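Local structure of Myo-inositol dehydrogenase (Corynebacterium glutamicum, 3EUW) at residues D101-M104 / V105-C108; I71-P74 / T75-V79; S304-F307 / E308-V311; A12-I15 / G16-H19. The protein probably catalyses the NAD+-dependent oxidation of myo-inositol, as a tetrameric oxidoreductase of the Gfo/Idh/MocA family. One frame throughout, in Å; residues are numbered along the deposited sequence.

Interaction 1 of 4, residues D101-M104 / V105-C108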
loop_
_atom_site.group_PDB
_atom_site.type_symbol
_atom_site.label_atom_id
_atom_site.label_comp_id
_atom_site.label_asym_id
_atom_site.label_seq_id
_atom_site.Cartn_x
_atom_site.Cartn_y
_atom_site.Cartn_z
ATOM N N ASP A 101 38.097 9.362 -16.281
ATOM C CA ASP A 101 38.983 10.523 -16.282
ATOM C C ASP A 101 38.401 11.650 -17.119
ATOM O O ASP A 101 38.377 11.571 -18.349
ATOM C CB ASP A 101 40.351 10.129 -16.849
ATOM C CG ASP A 101 41.400 11.212 -16.657
ATOM O OD1 ASP A 101 41.049 12.416 -16.635
ATOM O OD2 ASP A 101 42.588 10.851 -16.542
ATOM N N ILE A 102 37.949 12.708 -16.458
ATOM C CA ILE A 102 37.363 13.834 -17.174
ATOM C C ILE A 102 38.276 14.366 -18.285
ATOM O O ILE A 102 37.787 14.864 -19.294
ATOM C CB ILE A 102 37.006 14.989 -16.210
ATOM C CG1 ILE A 102 36.344 16.126 -16.992
ATOM C CG2 ILE A 102 38.244 15.470 -15.471
ATOM C CD1 ILE A 102 34.985 15.756 -17.566
ATOM N N GLU A 103 39.593 14.260 -18.107
ATOM C CA GLU A 103 40.529 14.736 -19.126
ATOM C C GLU A 103 40.437 13.895 -20.398
ATOM O O GLU A 103 40.418 14.435 -21.503
ATOM C CB GLU A 103 41.967 14.728 -18.601
ATOM C CG GLU A 103 42.229 15.808 -17.568
ATOM C CD GLU A 103 41.698 17.155 -18.020
ATOM O OE1 GLU A 103 42.214 17.691 -19.025
ATOM O OE2 GLU A 103 40.756 17.673 -17.378
HETATM N N MSE A 104 40.377 12.577 -20.245
HETATM C CA MSE A 104 40.254 11.705 -21.410
HETATM C C MSE A 104 38.925 11.985 -22.100
HETATM O O MSE A 104 38.828 11.945 -23.332
HETATM C CB MSE A 104 40.322 10.233 -20.990
HETATM C CG MSE A 104 41.673 9.852 -20.352
HETATM SE SE MSE A 104 43.177 10.158 -21.599
HETATM C CE MSE A 104 42.532 9.004 -23.086
ATOM N N VAL A 105 37.898 12.256 -21.297
ATOM C CA VAL A 105 36.578 12.551 -21.833
ATOM C C VAL A 105 36.690 13.802 -22.688
ATOM O O VAL A 105 36.106 13.884 -23.764
ATOM C CB VAL A 105 35.540 12.814 -20.714
ATOM C CG1 VAL A 105 34.231 13.288 -21.331
ATOM C CG2 VAL A 105 35.319 11.541 -19.878
ATOM N N ARG A 106 37.454 14.775 -22.200
ATOM C CA ARG A 106 37.651 16.021 -22.928
ATOM C C ARG A 106 38.445 15.772 -24.208
ATOM O O ARG A 106 38.107 16.292 -25.266
ATOM C CB ARG A 106 38.391 17.048 -22.058
ATOM C CG ARG A 106 37.636 17.494 -20.801
ATOM C CD ARG A 106 38.422 18.563 -20.037
ATOM N NE ARG A 106 37.907 18.813 -18.688
ATOM C CZ ARG A 106 36.683 19.253 -18.420
ATOM N NH1 ARG A 106 35.831 19.495 -19.410
ATOM N NH2 ARG A 106 36.314 19.458 -17.161
ATOM N N ALA A 107 39.505 14.977 -24.106
ATOM C CA ALA A 107 40.335 14.674 -25.266
ATOM C C ALA A 107 39.475 14.025 -26.342
ATOM O O ALA A 107 39.504 14.424 -27.505
ATOM C CB ALA A 107 41.467 13.745 -24.868
ATOM N N CYS A 108 38.705 13.022 -25.937
ATOM C CA CYS A 108 37.832 12.326 -26.865
ATOM C C CYS A 108 36.887 13.302 -27.564
ATOM O O CYS A 108 36.728 13.255 -28.784
ATOM C CB CYS A 108 37.026 11.256 -26.134
ATOM S SG CYS A 108 35.700 10.566 -27.124
#
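The start of helix 102-112, in the beta-alpha-beta unit between strands 92-94 and 119-121 of the Rossmann fold, brings Arg106 against Ile102 and Glu103 one turn earlier. Ile102 CG1 sits 3.1 Å above the Arg106 guanidinium plane, toward its rim, and is 3.3 Å from Arg106 NH2. In Ile102, CG1 is anti to the backbone N (chi1 -178°), which carries this branch to the arginine. Glu103 takes the edge of the same group. Its OE2 lies near the guanidinium plane, 3.3 Å from Arg106 NE, in a salt bridge whose hydrogen bond is weak. With the carboxylate and guanidinium planes 52° apart, the pair is joined by this one bond. Asp101 is the N-cap, and its OD1 accepts from Glu103 N at 2.8 Å. Backbone bonds continue the helix, from Val105 N to Asp101 O at 3.1 Å and from Cys108 N to Met104 O at 2.8 Å. On the buried side, Val105 packs on Val311 and Leu314 of helix 307-326. Glu315 of that helix makes a further long, weak ion pair with Arg106 NH2. Two acidic side chains, Glu103 and more weakly Glu315, probably help to balance the charge of Arg106. The guanidinium is held loosely, by a weak, bent bond at its edge (N-H...O 141°) and by apolar contact of Ile102 CG1 over one face.

Interaction 2 of 4, residues I71-P74 / T75-V79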
loop_
_atom_site.group_PDB
_atom_site.type_symbol
_atom_site.label_atom_id
_atom_site.label_comp_id
_atom_site.label_asym_id
_atom_site.label_seq_id
_atom_site.Cartn_x
_atom_site.Cartn_y
_atom_site.Cartn_z
ATOM N N ILE A 71 28.029 -0.571 -26.886
ATOM C CA ILE A 71 29.247 -0.795 -26.121
ATOM C C ILE A 71 28.979 -1.263 -24.692
ATOM O O ILE A 71 28.707 -0.456 -23.797
ATOM C CB ILE A 71 30.104 0.484 -26.097
ATOM C CG1 ILE A 71 30.429 0.907 -27.530
ATOM C CG2 ILE A 71 31.389 0.247 -25.312
ATOM C CD1 ILE A 71 31.211 2.199 -27.629
ATOM N N GLY A 72 29.054 -2.575 -24.495
ATOM C CA GLY A 72 28.828 -3.153 -23.184
ATOM C C GLY A 72 30.080 -3.783 -22.604
ATOM O O GLY A 72 30.003 -4.665 -21.752
ATOM N N SER A 73 31.236 -3.335 -23.081
ATOM C CA SER A 73 32.520 -3.840 -22.625
ATOM C C SER A 73 33.020 -2.939 -21.490
ATOM O O SER A 73 32.387 -1.935 -21.180
ATOM C CB SER A 73 33.508 -3.851 -23.797
ATOM O OG SER A 73 33.525 -2.600 -24.462
ATOM N N PRO A 74 34.163 -3.283 -20.865
ATOM C CA PRO A 74 34.703 -2.477 -19.763
ATOM C C PRO A 74 34.914 -0.996 -20.053
ATOM O O PRO A 74 35.197 -0.595 -21.179
ATOM C CB PRO A 74 36.008 -3.189 -19.420
ATOM C CG PRO A 74 35.696 -4.628 -19.753
ATOM C CD PRO A 74 34.986 -4.489 -21.078
ATOM N N THR A 75 34.776 -0.192 -19.009
ATOM C CA THR A 75 34.936 1.246 -19.101
ATOM C C THR A 75 36.214 1.665 -19.821
ATOM O O THR A 75 36.203 2.608 -20.611
ATOM C CB THR A 75 34.928 1.878 -17.690
ATOM O OG1 THR A 75 33.636 1.706 -17.096
ATOM C CG2 THR A 75 35.270 3.355 -17.762
ATOM N N SER A 76 37.311 0.965 -19.555
ATOM C CA SER A 76 38.593 1.295 -20.170
ATOM C C SER A 76 38.582 1.222 -21.697
ATOM O O SER A 76 39.514 1.696 -22.347
ATOM C CB SER A 76 39.693 0.375 -19.633
ATOM O OG SER A 76 39.469 -0.964 -20.036
ATOM N N THR A 77 37.535 0.638 -22.267
ATOM C CA THR A 77 37.436 0.530 -23.717
ATOM C C THR A 77 36.413 1.492 -24.328
ATOM O O THR A 77 36.227 1.508 -25.543
ATOM C CB THR A 77 37.020 -0.886 -24.139
ATOM O OG1 THR A 77 35.658 -1.119 -23.748
ATOM C CG2 THR A 77 37.924 -1.921 -23.481
ATOM N N HIS A 78 35.762 2.297 -23.498
ATOM C CA HIS A 78 34.735 3.201 -23.994
ATOM C C HIS A 78 35.179 4.347 -24.900
ATOM O O HIS A 78 34.548 4.591 -25.924
ATOM C CB HIS A 78 33.908 3.738 -22.820
ATOM C CG HIS A 78 33.097 2.682 -22.129
ATOM N ND1 HIS A 78 32.178 2.973 -21.142
ATOM C CD2 HIS A 78 33.068 1.336 -22.284
ATOM C CE1 HIS A 78 31.618 1.852 -20.718
ATOM N NE2 HIS A 78 32.141 0.845 -21.395
ATOM N N VAL A 79 36.249 5.054 -24.540
ATOM C CA VAL A 79 36.713 6.150 -25.376
ATOM C C VAL A 79 37.200 5.639 -26.722
ATOM O O VAL A 79 36.981 6.273 -27.750
ATOM C CB VAL A 79 37.861 6.940 -24.711
ATOM C CG1 VAL A 79 38.535 7.855 -25.738
ATOM C CG2 VAL A 79 37.313 7.767 -23.564
#
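Pro74 O accepts two hydrogen bonds from one residue, Thr77. Thr77 OG1 donates to Pro74 O at 2.7 Å, in the carbonyl plane. Thr77 N donates to Pro74 O at 2.9 Å, from above that plane. The hydroxyl is also an acceptor, since Ser73 OG donates to Thr77 OG1 at 2.7 Å. Thr77 OG1 stands between its own backbone N and carbonyl carbon (chi1 69°), and this places it between Ser73 and Pro74. The three oxygens form a short chain of hydrogen bonds. His78, the first residue of helix 78-87, reaches back to the same turn. Its NE2 donates to Ser73 O at 2.8 Å, with the oxygen almost in the ring plane and an N-H...O angle of 151°. Ile71 CG2 touches His78 CD2 at 3.6 Å, and Thr75 CA covers one ring face 3.5 Å above its centre. His78 ND1 is hydrogen-bonded to Pro97 O. With both nitrogens engaged, ring rotation is probably restricted. The turn belongs to the Rossmann fold and links strand 68-71 to helix 78-87. The Ser73 side chain touches the glycine-rich GxGxxG pattern, probably a dinucleotide-binding loop. Ile71 joins strand 92-94 by a backbone bond to Leu93, and Gly72 bonds to Phe10 of strand 5-10. Ile71 also packs on Leu81 and Ile82 of helix 78-87, where the central parallel sheet meets that helix.

Interaction 3 of 4, residues S304-F307 / E308-V311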
loop_
_atom_site.group_PDB
_atom_site.type_symbol
_atom_site.label_atom_id
_atom_site.label_comp_id
_atom_site.label_asym_id
_atom_site.label_seq_id
_atom_site.Cartn_x
_atom_site.Cartn_y
_atom_site.Cartn_z
ATOM N N SER A 304 19.413 11.006 -27.113
ATOM C CA SER A 304 19.149 11.494 -25.770
ATOM C C SER A 304 18.926 10.281 -24.866
ATOM O O SER A 304 18.049 9.468 -25.123
ATOM C CB SER A 304 17.903 12.380 -25.750
ATOM O OG SER A 304 17.661 12.837 -24.433
ATOM N N PRO A 305 19.746 10.126 -23.823
ATOM C CA PRO A 305 20.847 10.989 -23.373
ATOM C C PRO A 305 21.947 11.099 -24.431
ATOM O O PRO A 305 22.225 10.134 -25.152
ATOM C CB PRO A 305 21.360 10.275 -22.124
ATOM C CG PRO A 305 20.165 9.525 -21.631
ATOM C CD PRO A 305 19.591 8.983 -22.909
ATOM N N ASN A 306 22.578 12.267 -24.502
ATOM C CA ASN A 306 23.652 12.495 -25.460
ATOM C C ASN A 306 25.043 12.483 -24.820
ATOM O O ASN A 306 25.200 12.301 -23.606
ATOM C CB ASN A 306 23.453 13.829 -26.191
ATOM C CG ASN A 306 23.486 15.024 -25.259
ATOM O OD1 ASN A 306 24.321 15.107 -24.355
ATOM N ND2 ASN A 306 22.590 15.969 -25.490
ATOM N N PHE A 307 26.049 12.695 -25.661
ATOM C CA PHE A 307 27.432 12.722 -25.225
ATOM C C PHE A 307 27.601 13.712 -24.075
ATOM O O PHE A 307 28.224 13.405 -23.060
ATOM C CB PHE A 307 28.328 13.137 -26.398
ATOM C CG PHE A 307 29.797 13.042 -26.107
ATOM C CD1 PHE A 307 30.491 11.863 -26.348
ATOM C CD2 PHE A 307 30.491 14.142 -25.603
ATOM C CE1 PHE A 307 31.863 11.776 -26.095
ATOM C CE2 PHE A 307 31.860 14.066 -25.345
ATOM C CZ PHE A 307 32.549 12.881 -25.591
ATOM N N GLU A 308 27.029 14.896 -24.247
ATOM C CA GLU A 308 27.112 15.961 -23.255
ATOM C C GLU A 308 26.560 15.540 -21.892
ATOM O O GLU A 308 27.094 15.931 -20.864
ATOM C CB GLU A 308 26.371 17.203 -23.760
ATOM C CG GLU A 308 26.864 18.498 -23.167
ATOM C CD GLU A 308 28.364 18.670 -23.337
ATOM O OE1 GLU A 308 28.874 18.489 -24.466
ATOM O OE2 GLU A 308 29.033 18.993 -22.336
ATOM N N ASP A 309 25.490 14.753 -21.883
ATOM C CA ASP A 309 24.929 14.299 -20.616
ATOM C C ASP A 309 25.948 13.412 -19.916
ATOM O O ASP A 309 25.991 13.353 -18.689
ATOM C CB ASP A 309 23.632 13.518 -20.837
ATOM C CG ASP A 309 22.523 14.378 -21.420
ATOM O OD1 ASP A 309 22.286 15.495 -20.905
ATOM O OD2 ASP A 309 21.881 13.929 -22.389
ATOM N N GLY A 310 26.770 12.728 -20.708
ATOM C CA GLY A 310 27.792 11.862 -20.148
ATOM C C GLY A 310 28.927 12.669 -19.539
ATOM O O GLY A 310 29.501 12.294 -18.519
ATOM N N VAL A 311 29.240 13.795 -20.168
ATOM C CA VAL A 311 30.304 14.659 -19.685
ATOM C C VAL A 311 29.910 15.329 -18.370
ATOM O O VAL A 311 30.657 15.292 -17.393
ATOM C CB VAL A 311 30.630 15.763 -20.723
ATOM C CG1 VAL A 311 31.736 16.660 -20.203
ATOM C CG2 VAL A 311 31.030 15.126 -22.053
HETATM O O HOH W 1 19.758 14.849 -23.547
#
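Asp309 reaches back to Asn306 and Pro305 at the start of helix 307-326. Its CB lies 3.4 Å from Asn306 O. Next, CG rests 3.5 Å from Asn306 OD1, where the carboxylate and the Asn306 amide stack with planes only 2° apart. At the tip, OD2 accepts from Asn306 N at 2.8 Å, with an N-H...O angle of 162°. A water donates to the same Asp309 OD2 at 2.6 Å and bonds to Ser304 OG. The other oxygen, Asp309 OD1, forms a salt bridge with Arg183. Asn306 returns the bond. Its OD1 accepts from Asp309 N at 2.8 Å, which completes a capping box. Asn306 CG stands between its backbone N and carbonyl carbon (chi1 62°), which turns OD1 toward the helix. Phe307 CE2 meets Val311 CG2, one turn further along the helix, at 3.6 Å. Pro305, after a cis peptide bond, touches Asp309 OD2 through CA and bonds by its backbone to Leu121 of strand 119-121. Phe307 packs on Val119 of that strand and on Lys109 and Ile112 of helix 102-112. The helix start thus packs against helix 102-112 and strand 119-121, the outermost of the parallel sheet within this chain.

Interaction 4 of 4, residues A12-I15 / G16-H19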
loop_
_atom_site.group_PDB
_atom_site.type_symbol
_atom_site.label_atom_id
_atom_site.label_comp_id
_atom_site.label_asym_id
_atom_site.label_seq_id
_atom_site.Cartn_x
_atom_site.Cartn_y
_atom_site.Cartn_z
ATOM N N ALA A 12 30.676 -9.539 -24.071
ATOM C CA ALA A 12 29.814 -10.707 -24.000
ATOM C C ALA A 12 29.434 -10.944 -22.549
ATOM O O ALA A 12 28.860 -11.975 -22.203
ATOM C CB ALA A 12 30.523 -11.925 -24.580
ATOM N N GLY A 13 29.752 -9.969 -21.706
ATOM C CA GLY A 13 29.444 -10.072 -20.295
ATOM C C GLY A 13 27.953 -10.074 -20.018
ATOM O O GLY A 13 27.144 -10.286 -20.921
ATOM N N ARG A 14 27.587 -9.821 -18.765
ATOM C CA ARG A 14 26.185 -9.817 -18.352
ATOM C C ARG A 14 25.347 -8.761 -19.079
ATOM O O ARG A 14 24.267 -9.059 -19.591
ATOM C CB ARG A 14 26.089 -9.606 -16.837
ATOM C CG ARG A 14 24.748 -10.017 -16.236
ATOM C CD ARG A 14 24.594 -11.544 -16.126
ATOM N NE ARG A 14 25.218 -12.245 -17.247
ATOM C CZ ARG A 14 24.848 -13.442 -17.692
ATOM N NH1 ARG A 14 23.843 -14.087 -17.113
ATOM N NH2 ARG A 14 25.489 -13.996 -18.714
ATOM N N ILE A 15 25.837 -7.527 -19.116
ATOM C CA ILE A 15 25.111 -6.469 -19.797
ATOM C C ILE A 15 25.035 -6.832 -21.285
ATOM O O ILE A 15 24.016 -6.605 -21.943
ATOM C CB ILE A 15 25.797 -5.087 -19.584
ATOM C CG1 ILE A 15 24.957 -3.984 -20.218
ATOM C CG2 ILE A 15 27.183 -5.079 -20.169
ATOM C CD1 ILE A 15 23.633 -3.760 -19.521
ATOM N N GLY A 16 26.105 -7.432 -21.801
ATOM C CA GLY A 16 26.131 -7.846 -23.192
ATOM C C GLY A 16 25.014 -8.838 -23.469
ATOM O O GLY A 16 24.366 -8.794 -24.513
ATOM N N HIS A 17 24.774 -9.736 -22.522
ATOM C CA HIS A 17 23.722 -10.725 -22.690
ATOM C C HIS A 17 22.351 -10.076 -22.790
ATOM O O HIS A 17 21.503 -10.530 -23.557
ATOM C CB HIS A 17 23.732 -11.723 -21.534
ATOM C CG HIS A 17 24.681 -12.863 -21.730
ATOM N ND1 HIS A 17 26.051 -12.715 -21.673
ATOM C CD2 HIS A 17 24.452 -14.170 -22.002
ATOM C CE1 HIS A 17 26.625 -13.884 -21.903
ATOM N NE2 HIS A 17 25.678 -14.781 -22.106
ATOM N N VAL A 18 22.137 -9.018 -22.012
ATOM C CA VAL A 18 20.864 -8.307 -22.028
ATOM C C VAL A 18 20.643 -7.618 -23.375
ATOM O O VAL A 18 19.597 -7.767 -23.994
ATOM C CB VAL A 18 20.803 -7.250 -20.901
ATOM C CG1 VAL A 18 19.577 -6.371 -21.071
ATOM C CG2 VAL A 18 20.766 -7.941 -19.555
ATOM N N HIS A 19 21.627 -6.857 -23.829
ATOM C CA HIS A 19 21.489 -6.178 -25.112
ATOM C C HIS A 19 21.283 -7.177 -26.257
ATOM O O HIS A 19 20.396 -6.997 -27.094
ATOM C CB HIS A 19 22.718 -5.320 -25.393
ATOM C CG HIS A 19 22.833 -4.124 -24.507
ATOM N ND1 HIS A 19 21.832 -3.184 -24.395
ATOM C CD2 HIS A 19 23.841 -3.693 -23.713
ATOM C CE1 HIS A 19 22.219 -2.225 -23.574
ATOM N NE2 HIS A 19 23.436 -2.509 -23.148
#
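His17 and Arg14 meet with one arginine nitrogen over the imidazole face. Arg14 NH2 sits 3.2 Å above the His17 ring plane, over its centre, while the guanidinium is tilted 46° to the ring. The bent Arg14 chain (chi2 75°, chi3 -36°) curls the group back to reach it. The ring edge is used differently. His17 ND1 donates to Gly13 O at 2.8 Å and nearly straight, with the oxygen in the ring plane, but comes from above the carbonyl plane. His17 N donates to Gly13 O as well, at 2.9 Å, so this carbonyl is held twice at the first turn of helix 14-25. Gly13 is at the N-cap. With Gly11 and Gly16 it fits the GxGxxG pattern of Rossmann folds, consistent with a dinucleotide-binding loop between strand 5-10 and this helix. Gly16, without a side chain, lets its CA lie 3.5 Å from Gly13 O in the first helical turn. Further along, Ile15 and His19 cross at a slant. Ile15 CG1 lies 3.6 Å from His19 NE2, and His19 CD2 is 3.4 Å from Ile15 O. His19 NE2 is hydrogen-bonded to Glu95, which helps to fix the ring. Ile15 and Val18 also touch Tyr286 of helix 283-299.

In the fold
Along the chain the order is interaction 4, interaction 2, interaction 1, interaction 3. The first three lie in the Rossmann domain, each at the start of a helix beside its parallel sheet. Interactions 2 and 4 have centres about 13 Å apart and meet where Gly72 O touches Ile15 CG2 at 3.3 Å. Interactions 1 and 2, with centres about 14 Å apart, pack through Cys108 and Val79. Interaction 3 touches interaction 1 through Phe307 and Cys108, their centres also about 14 Å apart. Interactions 1 and 4 are distant, about 26 Å between centres. Helix 307-326, from late in the chain, thus packs on the Rossmann domain, which probably binds the NAD cofactor.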